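PDB 2FML: MutT/nudix family protein from Enterococcus faecalis, which is of unknown function but joins a Nudix domain to an NrtR-like winged-helix domain, a pairing consistent with a DNA-binding transcriptional regulator. Local coordinates for residues Q206-L211 with K222-F227. Residues are numbered along the deposited sequence; the frame is centred on the assembly and turned at random.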
# COMPACT_ATOMS: atom_id res chain seq x y z
N GLN A 206 1.01 -2.62 -16.61
CA GLN A 206 1.01 -1.15 -16.59
C GLN A 206 2.37 -0.59 -17.00
O GLN A 206 2.44 0.41 -17.71
CB GLN A 206 0.62 -0.60 -15.22
CG GLN A 206 -0.83 -0.07 -15.04
CD GLN A 206 -0.97 0.71 -13.66
OE1 GLN A 206 -2.08 1.02 -13.17
NE2 GLN A 206 0.18 0.99 -13.04
N VAL A 207 3.45 -1.25 -16.58
CA VAL A 207 4.83 -0.81 -16.88
C VAL A 207 5.11 -0.47 -18.35
O VAL A 207 5.94 0.41 -18.63
CB VAL A 207 5.92 -1.81 -16.37
CG1 VAL A 207 5.91 -3.12 -17.23
CG2 VAL A 207 7.32 -1.14 -16.37
N LEU A 208 4.40 -1.13 -19.27
CA LEU A 208 4.50 -0.83 -20.72
C LEU A 208 4.09 0.61 -21.06
O LEU A 208 4.20 1.03 -22.22
CB LEU A 208 3.69 -1.84 -21.56
CG LEU A 208 4.06 -3.31 -21.35
CD1 LEU A 208 3.21 -4.16 -22.23
CD2 LEU A 208 5.54 -3.53 -21.66
N GLN A 209 3.60 1.36 -20.07
CA GLN A 209 3.39 2.82 -20.16
C GLN A 209 4.68 3.57 -20.52
O GLN A 209 4.62 4.54 -21.27
CB GLN A 209 2.84 3.38 -18.87
CG GLN A 209 1.34 3.33 -18.71
CD GLN A 209 0.90 3.93 -17.37
OE1 GLN A 209 1.67 4.60 -16.70
NE2 GLN A 209 -0.33 3.69 -16.99
N VAL A 210 5.82 3.13 -20.00
CA VAL A 210 7.12 3.73 -20.34
C VAL A 210 7.44 3.76 -21.87
O VAL A 210 8.37 4.46 -22.32
CB VAL A 210 8.34 3.07 -19.59
CG1 VAL A 210 8.15 3.04 -18.07
CG2 VAL A 210 8.62 1.75 -20.13
N LEU A 211 6.67 2.98 -22.63
CA LEU A 211 6.84 2.84 -24.06
C LEU A 211 6.03 3.88 -24.84
O LEU A 211 6.22 4.02 -26.03
CB LEU A 211 6.47 1.42 -24.51
CG LEU A 211 7.50 0.30 -24.36
CD1 LEU A 211 6.90 -1.01 -24.88
CD2 LEU A 211 8.84 0.61 -25.11
N LYS A 222 11.44 -6.29 -24.81
CA LYS A 222 12.69 -5.58 -24.40
C LYS A 222 12.57 -4.89 -23.05
O LYS A 222 13.52 -4.84 -22.28
CB LYS A 222 13.12 -4.57 -25.48
CG LYS A 222 13.61 -5.22 -26.84
CD LYS A 222 14.55 -4.28 -27.62
CE LYS A 222 14.98 -4.80 -28.98
NZ LYS A 222 16.01 -3.86 -29.59
N VAL A 223 11.37 -4.36 -22.76
CA VAL A 223 11.06 -3.81 -21.47
C VAL A 223 10.99 -4.93 -20.42
O VAL A 223 11.69 -4.88 -19.42
CB VAL A 223 9.78 -2.99 -21.50
CG1 VAL A 223 9.35 -2.65 -20.08
CG2 VAL A 223 9.98 -1.74 -22.33
N PHE A 224 10.17 -5.94 -20.67
CA PHE A 224 10.14 -7.11 -19.82
C PHE A 224 11.52 -7.74 -19.53
O PHE A 224 11.78 -8.14 -18.41
CB PHE A 224 9.24 -8.17 -20.44
CG PHE A 224 7.83 -8.12 -19.95
CD1 PHE A 224 7.04 -6.97 -20.13
CD2 PHE A 224 7.27 -9.24 -19.30
CE1 PHE A 224 5.72 -6.92 -19.67
CE2 PHE A 224 5.95 -9.21 -18.84
CZ PHE A 224 5.17 -8.04 -19.03
N ALA A 225 12.40 -7.81 -20.53
CA ALA A 225 13.72 -8.41 -20.31
C ALA A 225 14.62 -7.50 -19.42
O ALA A 225 15.42 -8.02 -18.63
CB ALA A 225 14.40 -8.77 -21.63
N LYS A 226 14.49 -6.17 -19.55
CA LYS A 226 15.23 -5.23 -18.67
C LYS A 226 14.85 -5.44 -17.18
O LYS A 226 15.71 -5.35 -16.29
CB LYS A 226 15.06 -3.72 -19.04
CG LYS A 226 15.72 -3.21 -20.37
CD LYS A 226 16.86 -4.06 -20.89
CE LYS A 226 18.26 -3.57 -20.56
NZ LYS A 226 19.33 -4.19 -21.48
N PHE A 227 13.57 -5.71 -16.91
CA PHE A 227 13.13 -6.07 -15.55
C PHE A 227 13.51 -7.50 -15.13
O PHE A 227 13.80 -7.74 -13.94
CB PHE A 227 11.65 -5.79 -15.35
CG PHE A 227 11.34 -4.34 -15.22
CD1 PHE A 227 11.58 -3.66 -14.01
CD2 PHE A 227 10.83 -3.64 -16.30
CE1 PHE A 227 11.31 -2.30 -13.86
CE2 PHE A 227 10.53 -2.30 -16.17
CZ PHE A 227 10.78 -1.60 -14.96
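Leu208 and Val223 mark the nearest backbone approach, CA to CA 7.2 Å, between a 3-10 segment, 206-211, and part of helix 217-228. Three i to i+3 bonds wind 206-211, among them Val210 N to Val207 O (3.0 Å), while Phe227 N to Val223 O is a helical i to i+4 bond. The interface is apolar and buried. Val223 gives up the most surface and touches Val207, Leu208, Val210 and Leu211. Its CG2, anti to the carbonyl carbon, meets CG of Leu211 at 3.8 Å and also touches CD2 of that leucine. CG1 of Val223, anti to the backbone N (chi1 169°), faces CD2 of Leu208 at 4.2 Å. The same Leu208 CD2 touches the edge of the Phe224 ring, in its plane, 3.9 Å from CE1. One helical turn beyond Val223, Phe227 brings CE2 to 3.4 Å from Val207 CG2, which approaches the ring obliquely. Tyr49 of strand 39-50 touches Val223 and Leu211, Phe131 of strand 123-131 touches Val207 and Val210, and Phe240 meets Phe224 edge-to-face. The contact packs the 3-10 segment against helix 217-228, consistent with the apolar core of an NrtR-type winged-helix domain, beside the Nudix sheet.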